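Local coordinates for protein neutral ceramidase (Pseudomonas aeruginosa, PDB 2ZWS) that hydrolyses the N-acyl linkage of ceramides to sphingosine and free fatty acid, and also runs the reverse synthesis, as a zinc- and magnesium-containing secreted enzyme, at residues 34-39 with 557-562; 166-171 with 417-422; 372-377 with 453-458. All coordinates share one frame; numbering follows the deposited sequence. Where two conformers were deposited one is given.

Interaction 1 (34-39 with 557-562); sequences AGIHMR and KTFLEV. With MG (magnesium ion), chain C.
Ile36 and Phe559 face each other with their CA atoms 9.0 Å apart, each on a strand end or the turn next to it: strand 34-36 is running out and strand 560-562 has yet to begin. No hydrogen bond joins the two segments directly; Ile36 and Arg39 reach across to the Phe559 ring and to the backbone carbonyl of Lys557. Ile36 puts CD1 3.8 Å from Phe559 CD2, the two side chains crossing at about a right angle. Arg39, extended from CG to NE, brings NH2 to 3.5 Å from Phe559 CD2, its guanidinium only 19° from parallel to the ring. One face of that guanidinium is covered by Lys557 O, 3.4 Å above its plane and toward the rim. The charge itself is met by Asp579 at NE and Asp13 at NH1. Asp579 also accepts from Phe559 N and is itself a magnesium ligand, which ties the contact to the metal. His37 O binds the magnesium at 2.2 Å, and water 1, itself on the metal, donates to Ile36 O at 3.0 Å. Thr584 and Asp581 contribute further carbonyl oxygens. This is the magnesium site where strand 32-36 joins a sheet of the C-terminal beta-sandwich by pairing with strand 584-591.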
loop_
_atom_site.group_PDB
_atom_site.type_symbol
_atom_site.label_atom_id
_atom_site.label_comp_id
_atom_site.label_asym_id
_atom_site.label_seq_id
_atom_site.Cartn_x
_atom_site.Cartn_y
_atom_site.Cartn_z
ATOM N N ALA A 34 7.983 8.347 13.708
ATOM C CA ALA A 34 8.095 8.611 15.150
ATOM C C ALA A 34 7.103 7.817 15.989
ATOM O O ALA A 34 6.791 8.211 17.109
ATOM C CB ALA A 34 7.939 10.129 15.417
ATOM N N GLY A 35 6.585 6.725 15.428
ATOM C CA GLY A 35 5.677 5.847 16.161
ATOM C C GLY A 35 4.713 5.137 15.247
ATOM O O GLY A 35 4.926 5.066 14.022
ATOM N N ILE A 36 3.659 4.576 15.850
ATOM C CA ILE A 36 2.667 3.837 15.084
ATOM C C ILE A 36 1.292 4.301 15.482
ATOM O O ILE A 36 0.992 4.398 16.671
ATOM C CB ILE A 36 2.777 2.312 15.379
ATOM C CG1 ILE A 36 4.140 1.791 14.889
ATOM C CG2 ILE A 36 1.571 1.529 14.805
ATOM C CD1 ILE A 36 4.428 0.386 15.326
ATOM N N HIS A 37 0.470 4.635 14.485
ATOM C CA HIS A 37 -0.957 4.745 14.748
ATOM C C HIS A 37 -1.644 3.385 14.555
ATOM O O HIS A 37 -2.247 2.849 15.480
ATOM C CB HIS A 37 -1.626 5.817 13.905
ATOM C CG HIS A 37 -3.083 5.953 14.212
ATOM N ND1 HIS A 37 -3.982 6.555 13.356
ATOM C CD2 HIS A 37 -3.802 5.554 15.294
ATOM C CE1 HIS A 37 -5.189 6.521 13.897
ATOM N NE2 HIS A 37 -5.109 5.918 15.074
ATOM N N MET A 38 -1.536 2.842 13.342
ATOM C CA MET A 38 -1.981 1.484 13.071
ATOM C C MET A 38 -0.898 0.785 12.253
ATOM O O MET A 38 -0.129 1.440 11.533
ATOM C CB MET A 38 -3.348 1.451 12.346
ATOM C CG MET A 38 -4.555 1.977 13.168
ATOM S SD MET A 38 -6.218 1.375 12.676
ATOM C CE MET A 38 -6.235 1.813 10.935
ATOM N N ARG A 39 -0.829 -0.543 12.386
ATOM C CA ARG A 39 0.184 -1.295 11.660
ATOM C C ARG A 39 -0.179 -1.435 10.178
ATOM O O ARG A 39 -1.319 -1.174 9.766
ATOM C CB ARG A 39 0.403 -2.674 12.289
ATOM C CG ARG A 39 1.219 -2.564 13.595
ATOM C CD ARG A 39 1.734 -3.949 14.121
ATOM N NE ARG A 39 2.620 -3.670 15.260
ATOM C CZ ARG A 39 3.948 -3.805 15.272
ATOM N NH1 ARG A 39 4.605 -4.376 14.266
ATOM N NH2 ARG A 39 4.622 -3.402 16.347
ATOM N N LYS A 557 3.724 -8.774 16.881
ATOM C CA LYS A 557 3.584 -8.432 18.293
ATOM C C LYS A 557 3.189 -6.964 18.459
ATOM O O LYS A 557 2.549 -6.392 17.555
ATOM C CB LYS A 557 4.843 -8.828 19.071
ATOM C CG LYS A 557 5.135 -10.347 18.994
ATOM C CD LYS A 557 6.483 -10.684 19.625
ATOM C CE LYS A 557 6.353 -10.880 21.131
ATOM N NZ LYS A 557 7.681 -11.110 21.779
ATOM N N THR A 558 3.539 -6.335 19.584
ATOM C CA THR A 558 3.057 -4.996 19.847
ATOM C C THR A 558 3.972 -4.211 20.773
ATOM O O THR A 558 4.683 -4.764 21.603
ATOM C CB THR A 558 1.610 -5.046 20.457
ATOM O OG1 THR A 558 1.078 -3.723 20.614
ATOM C CG2 THR A 558 1.585 -5.835 21.788
ATOM N N PHE A 559 3.960 -2.901 20.620
ATOM C CA PHE A 559 4.651 -2.021 21.568
ATOM C C PHE A 559 3.812 -1.696 22.783
ATOM O O PHE A 559 4.316 -1.083 23.742
ATOM C CB PHE A 559 5.073 -0.718 20.869
ATOM C CG PHE A 559 6.206 -0.903 19.895
ATOM C CD1 PHE A 559 7.526 -1.005 20.359
ATOM C CD2 PHE A 559 5.968 -1.030 18.522
ATOM C CE1 PHE A 559 8.580 -1.188 19.484
ATOM C CE2 PHE A 559 7.026 -1.213 17.631
ATOM C CZ PHE A 559 8.345 -1.316 18.114
ATOM N N LEU A 560 2.536 -2.070 22.755
ATOM C CA LEU A 560 1.628 -1.677 23.821
ATOM C C LEU A 560 0.437 -2.613 23.900
ATOM O O LEU A 560 -0.011 -3.187 22.913
ATOM C CB LEU A 560 1.131 -0.240 23.629
ATOM C CG LEU A 560 0.096 0.024 22.523
ATOM C CD1 LEU A 560 -1.359 -0.080 23.037
ATOM C CD2 LEU A 560 0.367 1.354 21.811
ATOM N N GLU A 561 -0.100 -2.708 25.100
ATOM C CA GLU A 561 -1.332 -3.443 25.351
ATOM C C GLU A 561 -2.152 -2.614 26.323
ATOM O O GLU A 561 -1.596 -2.075 27.286
ATOM C CB GLU A 561 -1.014 -4.814 25.956
ATOM C CG GLU A 561 -0.544 -5.848 24.927
ATOM C CD GLU A 561 -0.050 -7.165 25.541
ATOM O OE1 GLU A 561 0.099 -7.256 26.788
ATOM O OE2 GLU A 561 0.208 -8.102 24.750
ATOM N N VAL A 562 -3.456 -2.495 26.065
ATOM C CA VAL A 562 -4.430 -2.019 27.053
ATOM C C VAL A 562 -5.043 -3.267 27.643
ATOM O O VAL A 562 -5.612 -4.081 26.901
ATOM C CB VAL A 562 -5.531 -1.141 26.448
ATOM C CG1 VAL A 562 -6.420 -0.609 27.545
ATOM C CG2 VAL A 562 -4.919 0.035 25.705
HETATM MG MG MG C . -2.878 2.156 17.467
HETATM O O HOH W 1 -0.462 2.344 18.219
#

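Interaction 2 (166-171 with 417-422); sequences LKNPDI and GVRIRR
Arg419 grips Asp170 side-on, with NE and NH1 each serving one carboxylate oxygen, at the heart of a surface salt-bridge network that pins the loop 166-171 to helix 414-428. The NH1 bond to Asp170 OD1 is 3.2 Å long and fairly straight, at 162°; the oxygen lies close to the guanidinium plane but is met from above the carboxylate plane. NE reaches Asp170 OD2 at 3.1 Å on its syn side, with a more bent angle of 145°. The two flat groups are turned well out of parallel, so this is a twisted pairing rather than a coplanar one. The carboxylate gets there with Asp170 CG lying between the backbone N and the carbonyl carbon (chi1 64°).

One helical turn further on, Arg422 adds a longer salt bridge, NH1 to Asp170 OD2 at 3.5 Å, in one of its two conformers. Two arginines thus share one carboxylate, which would be expected to stabilise its negative charge. Arg419 NH1 is in turn paired with Glu453, so this guanidinium sits between two acids.

Asn168 comes close without bonding: OD1 lies 3.1 Å from Arg419 NH1 at a poor angle, the amide plane nearly perpendicular to the guanidinium, and OD1 takes its hydrogen bond from Thr451 instead. Met415, earlier on the same helix, packs against Asn168, Asp170 and Arg422. Beside the network lies the proline ring, crossing Arg419 at about a right angle with Pro169 CD 3.9 Å from Arg419 NH1.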
loop_
_atom_site.group_PDB
_atom_site.type_symbol
_atom_site.label_atom_id
_atom_site.label_comp_id
_atom_site.label_asym_id
_atom_site.label_seq_id
_atom_site.Cartn_x
_atom_site.Cartn_y
_atom_site.Cartn_z
ATOM N N LEU A 166 -9.726 17.465 -18.432
ATOM C CA LEU A 166 -10.643 18.090 -19.381
ATOM C C LEU A 166 -10.067 18.219 -20.778
ATOM O O LEU A 166 -10.803 18.591 -21.707
ATOM C CB LEU A 166 -11.094 19.452 -18.851
ATOM C CG LEU A 166 -11.884 19.399 -17.542
ATOM C CD1 LEU A 166 -12.111 20.818 -16.991
ATOM C CD2 LEU A 166 -13.199 18.670 -17.701
ATOM N N LYS A 167 -8.773 17.944 -20.948
ATOM C CA LYS A 167 -8.180 17.959 -22.288
ATOM C C LYS A 167 -8.512 16.691 -23.072
ATOM O O LYS A 167 -8.275 16.632 -24.276
ATOM C CB LYS A 167 -6.660 18.151 -22.250
ATOM C CG LYS A 167 -6.139 19.418 -21.560
ATOM C CD LYS A 167 -6.623 20.690 -22.233
ATOM C CE LYS A 167 -5.783 21.878 -21.785
ATOM N NZ LYS A 167 -6.465 23.176 -22.054
ATOM N N ASN A 168 -9.026 15.653 -22.399
ATOM C CA ASN A 168 -9.417 14.423 -23.089
ATOM C C ASN A 168 -10.724 14.620 -23.850
ATOM O O ASN A 168 -11.654 15.219 -23.320
ATOM C CB ASN A 168 -9.581 13.274 -22.095
ATOM C CG ASN A 168 -8.271 12.911 -21.404
ATOM O OD1 ASN A 168 -7.305 12.491 -22.046
ATOM N ND2 ASN A 168 -8.236 13.097 -20.090
ATOM N N PRO A 169 -10.796 14.116 -25.096
ATOM C CA PRO A 169 -12.026 14.268 -25.890
ATOM C C PRO A 169 -13.119 13.263 -25.530
ATOM O O PRO A 169 -14.235 13.355 -26.045
ATOM C CB PRO A 169 -11.547 13.988 -27.316
ATOM C CG PRO A 169 -10.412 13.060 -27.155
ATOM C CD PRO A 169 -9.736 13.418 -25.845
ATOM N N ASP A 170 -12.800 12.314 -24.653
ATOM C CA ASP A 170 -13.639 11.144 -24.421
ATOM C C ASP A 170 -14.040 10.947 -22.949
ATOM O O ASP A 170 -13.908 9.841 -22.415
ATOM C CB ASP A 170 -12.907 9.889 -24.939
ATOM C CG ASP A 170 -11.595 9.583 -24.157
ATOM O OD1 ASP A 170 -10.914 10.520 -23.678
ATOM O OD2 ASP A 170 -11.237 8.389 -24.051
ATOM N N ILE A 171 -14.569 11.983 -22.306
ATOM C CA ILE A 171 -14.823 11.904 -20.860
ATOM C C ILE A 171 -16.282 11.749 -20.427
ATOM O O ILE A 171 -16.617 12.071 -19.290
ATOM C CB ILE A 171 -14.156 13.061 -20.072
ATOM C CG1 ILE A 171 -14.790 14.425 -20.407
ATOM C CG2 ILE A 171 -12.671 13.080 -20.323
ATOM C CD1 ILE A 171 -14.413 15.539 -19.439
ATOM N N GLY A 417 -6.418 4.826 -17.281
ATOM C CA GLY A 417 -6.895 3.501 -16.871
ATOM C C GLY A 417 -8.169 3.093 -17.589
ATOM O O GLY A 417 -8.308 1.947 -18.066
ATOM N N VAL A 418 -9.111 4.036 -17.679
ATOM C CA VAL A 418 -10.379 3.763 -18.366
ATOM C C VAL A 418 -10.161 3.351 -19.830
ATOM O O VAL A 418 -10.794 2.423 -20.312
ATOM C CB VAL A 418 -11.381 4.949 -18.266
ATOM C CG1 VAL A 418 -12.588 4.709 -19.181
ATOM C CG2 VAL A 418 -11.834 5.110 -16.828
ATOM N N ARG A 419 -9.273 4.041 -20.535
ATOM C CA ARG A 419 -9.011 3.671 -21.938
ATOM C C ARG A 419 -8.481 2.224 -22.057
ATOM O O ARG A 419 -8.849 1.475 -22.976
ATOM C CB ARG A 419 -8.038 4.647 -22.588
ATOM C CG ARG A 419 -8.726 5.940 -23.033
ATOM C CD ARG A 419 -7.715 6.792 -23.745
ATOM N NE ARG A 419 -8.141 8.181 -23.820
ATOM C CZ ARG A 419 -7.358 9.147 -24.278
ATOM N NH1 ARG A 419 -7.803 10.408 -24.316
ATOM N NH2 ARG A 419 -6.135 8.846 -24.705
ATOM N N ILE A 420 -7.631 1.831 -21.116
ATOM C CA ILE A 420 -7.080 0.474 -21.141
ATOM C C ILE A 420 -8.170 -0.545 -20.813
ATOM O O ILE A 420 -8.316 -1.543 -21.502
ATOM C CB ILE A 420 -5.877 0.337 -20.206
ATOM C CG1 ILE A 420 -4.745 1.248 -20.709
ATOM C CG2 ILE A 420 -5.414 -1.117 -20.159
ATOM C CD1 ILE A 420 -3.529 1.330 -19.794
ATOM N N ARG A 421 -8.973 -0.249 -19.797
ATOM C CA ARG A 421 -10.102 -1.088 -19.434
ATOM C C ARG A 421 -11.025 -1.338 -20.631
ATOM O O ARG A 421 -11.386 -2.483 -20.916
ATOM C CB ARG A 421 -10.880 -0.403 -18.324
ATOM C CG ARG A 421 -11.297 -1.320 -17.214
ATOM C CD ARG A 421 -12.303 -0.595 -16.359
ATOM N NE ARG A 421 -11.748 0.607 -15.751
ATOM C CZ ARG A 421 -12.475 1.561 -15.156
ATOM N NH1 ARG A 421 -13.809 1.493 -15.108
ATOM N NH2 ARG A 421 -11.853 2.594 -14.593
ATOM N N ARG A 422 -11.395 -0.263 -21.327
ATOM C CA ARG A 422 -12.264 -0.338 -22.515
ATOM C C ARG A 422 -11.655 -1.217 -23.594
ATOM O O ARG A 422 -12.342 -2.026 -24.222
ATOM C CB ARG A 422 -12.494 1.051 -23.106
ATOM C CG ARG A 422 -13.441 1.920 -22.316
ATOM C CD ARG A 422 -13.461 3.341 -22.852
ATOM N NE ARG A 422 -14.419 4.123 -22.087
ATOM C CZ ARG A 422 -14.477 5.446 -22.058
ATOM N NH1 ARG A 422 -13.611 6.183 -22.745
ATOM N NH2 ARG A 422 -15.406 6.027 -21.313
#

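Interaction 3 (372-377 with 453-458); sequences AEKTIL and EEYAAQ
Glu373 and Ala456 bring the two backbones to 5.6 Å between CA atoms, where the turn after helix 365-370 runs past the C-terminal end of helix 452-457. Gln458, the first residue beyond that helix, takes a left-handed backbone conformation (phi 54°), which turns the chain out of it. The bend at chi2 (-70°) turns CD back toward the helix, and from there NE2 donates to Tyr455 O at 2.8 Å and also sits 3.4 Å above the centre of the Tyr455 ring.

The same ring is met at its edge by Glu373, OE2 lying in the ring plane 3.2 Å from Tyr455 CD2 with the carboxylate perpendicular to the ring; a salt bridge to Arg452 engages this oxygen as well. Lys374 crosses Tyr455 at about a right angle, CE 3.4 Å from the Tyr455 OH. The hydroxyl is hydrogen-bonded to Gln371 O, while the ammonium goes on to Thr465 O, Ala325 O and Gln371 OE1. Ala372 CB adds an apolar touch, 4.2 Å from Tyr455 CE2.

No direct hydrogen bond links the segments, but a water does: water 2 accepts from Thr375 N at 3.1 Å and donates to Gln458 OE1 at a rather short 2.5 Å.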
loop_
_atom_site.group_PDB
_atom_site.type_symbol
_atom_site.label_atom_id
_atom_site.label_comp_id
_atom_site.label_asym_id
_atom_site.label_seq_id
_atom_site.Cartn_x
_atom_site.Cartn_y
_atom_site.Cartn_z
ATOM N N ALA A 372 8.713 15.490 -25.812
ATOM C CA ALA A 372 7.612 16.346 -26.297
ATOM C C ALA A 372 7.414 17.560 -25.398
ATOM O O ALA A 372 8.370 18.309 -25.169
ATOM C CB ALA A 372 6.306 15.522 -26.490
ATOM N N GLU A 373 6.224 17.759 -24.850
ATOM C CA GLU A 373 5.979 18.987 -24.085
ATOM C C GLU A 373 6.641 19.064 -22.712
ATOM O O GLU A 373 6.614 20.094 -22.052
ATOM C CB GLU A 373 4.503 19.412 -24.063
ATOM C CG GLU A 373 3.457 18.351 -24.050
ATOM C CD GLU A 373 3.323 17.564 -25.352
ATOM O OE1 GLU A 373 2.939 18.098 -26.427
ATOM O OE2 GLU A 373 3.588 16.367 -25.272
ATOM N N LYS A 374 7.257 17.969 -22.279
ATOM C CA LYS A 374 7.970 17.983 -21.020
ATOM C C LYS A 374 9.199 18.896 -21.049
ATOM O O LYS A 374 9.934 18.923 -22.039
ATOM C CB LYS A 374 8.420 16.549 -20.696
ATOM C CG LYS A 374 9.060 16.380 -19.295
ATOM C CD LYS A 374 9.461 14.914 -19.021
ATOM C CE LYS A 374 8.237 14.074 -18.677
ATOM N NZ LYS A 374 8.610 12.629 -18.781
ATOM N N THR A 375 9.397 19.652 -19.966
ATOM C CA THR A 375 10.680 20.315 -19.774
ATOM C C THR A 375 11.443 19.508 -18.735
ATOM O O THR A 375 11.074 19.406 -17.554
ATOM C CB THR A 375 10.595 21.825 -19.461
ATOM O OG1 THR A 375 10.151 22.043 -18.124
ATOM C CG2 THR A 375 9.655 22.521 -20.440
ATOM N N ILE A 376 12.492 18.867 -19.217
ATOM C CA ILE A 376 13.200 17.886 -18.404
ATOM C C ILE A 376 13.897 18.532 -17.209
ATOM O O ILE A 376 14.670 19.486 -17.368
ATOM C CB ILE A 376 14.194 17.076 -19.259
ATOM C CG1 ILE A 376 13.427 16.241 -20.295
ATOM C CG2 ILE A 376 15.087 16.228 -18.367
ATOM C CD1 ILE A 376 14.284 15.594 -21.361
ATOM N N LEU A 377 13.593 18.010 -16.018
ATOM C CA LEU A 377 14.279 18.378 -14.794
ATOM C C LEU A 377 15.405 17.391 -14.484
ATOM O O LEU A 377 16.517 17.791 -14.093
ATOM C CB LEU A 377 13.287 18.429 -13.626
ATOM C CG LEU A 377 13.857 18.683 -12.223
ATOM C CD1 LEU A 377 14.469 20.079 -12.110
ATOM C CD2 LEU A 377 12.777 18.491 -11.178
ATOM N N GLU A 453 -3.150 13.433 -24.223
ATOM C CA GLU A 453 -3.717 14.791 -24.060
ATOM C C GLU A 453 -3.365 15.378 -22.692
ATOM O O GLU A 453 -2.908 16.519 -22.586
ATOM C CB GLU A 453 -5.230 14.771 -24.279
ATOM C CG GLU A 453 -5.651 14.270 -25.675
ATOM C CD GLU A 453 -5.897 12.752 -25.795
ATOM O OE1 GLU A 453 -5.396 11.929 -24.973
ATOM O OE2 GLU A 453 -6.617 12.365 -26.755
ATOM N N GLU A 454 -3.521 14.578 -21.637
ATOM C CA GLU A 454 -3.098 15.020 -20.313
ATOM C C GLU A 454 -1.609 15.338 -20.276
ATOM O O GLU A 454 -1.192 16.314 -19.646
ATOM C CB GLU A 454 -3.389 13.942 -19.267
ATOM C CG GLU A 454 -4.855 13.788 -18.937
ATOM C CD GLU A 454 -5.192 12.437 -18.357
ATOM O OE1 GLU A 454 -4.265 11.634 -18.109
ATOM O OE2 GLU A 454 -6.391 12.170 -18.161
ATOM N N TYR A 455 -0.803 14.472 -20.895
ATOM C CA TYR A 455 0.643 14.643 -20.892
ATOM C C TYR A 455 1.012 16.020 -21.400
ATOM O O TYR A 455 1.892 16.670 -20.823
ATOM C CB TYR A 455 1.305 13.581 -21.761
ATOM C CG TYR A 455 2.806 13.631 -21.767
ATOM C CD1 TYR A 455 3.553 12.825 -20.892
ATOM C CD2 TYR A 455 3.498 14.454 -22.679
ATOM C CE1 TYR A 455 4.937 12.848 -20.897
ATOM C CE2 TYR A 455 4.896 14.491 -22.697
ATOM C CZ TYR A 455 5.608 13.664 -21.795
ATOM O OH TYR A 455 6.977 13.676 -21.797
ATOM N N ALA A 456 0.323 16.465 -22.462
ATOM C CA ALA A 456 0.655 17.756 -23.099
ATOM C C ALA A 456 0.513 18.933 -22.141
ATOM O O ALA A 456 1.252 19.918 -22.252
ATOM C CB ALA A 456 -0.180 17.986 -24.357
ATOM N N ALA A 457 -0.418 18.825 -21.196
ATOM C CA ALA A 457 -0.648 19.884 -20.215
ATOM C C ALA A 457 0.473 19.997 -19.187
ATOM O O ALA A 457 0.686 21.060 -18.617
ATOM C CB ALA A 457 -1.992 19.699 -19.540
ATOM N N GLN A 458 1.165 18.885 -18.933
ATOM C CA GLN A 458 2.301 18.848 -17.989
ATOM C C GLN A 458 1.989 19.387 -16.600
ATOM O O GLN A 458 2.783 20.122 -16.015
ATOM C CB GLN A 458 3.574 19.497 -18.579
ATOM C CG GLN A 458 4.236 18.678 -19.669
ATOM C CD GLN A 458 4.893 17.412 -19.142
ATOM O OE1 GLN A 458 5.827 17.475 -18.351
ATOM N NE2 GLN A 458 4.427 16.269 -19.609
HETATM O O HOH W 2 7.335 19.420 -17.704
#

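In the fold
Interactions 2 and 3 are neighbours, their centres 18 Å apart, and helix 452-457 joins them directly. Glu453 OE1 takes a salt bridge from Arg419 NH1 at 2.9 Å, and Glu454 OE2 a probable hydrogen bond from Asn168 ND2 at 2.8 Å. The helix thus meets the 166-171 loop and helix 414-428 through its acids, and the 372-377 turn through its last residues. Interaction 3 lies near the zinc site: the Tyr455 side chain is about 9 Å from that of the zinc ligand Tyr448. Interaction 1, at the magnesium, stands on the opposite side of the chain's centre, 42 and 43 Å from the other two between centres.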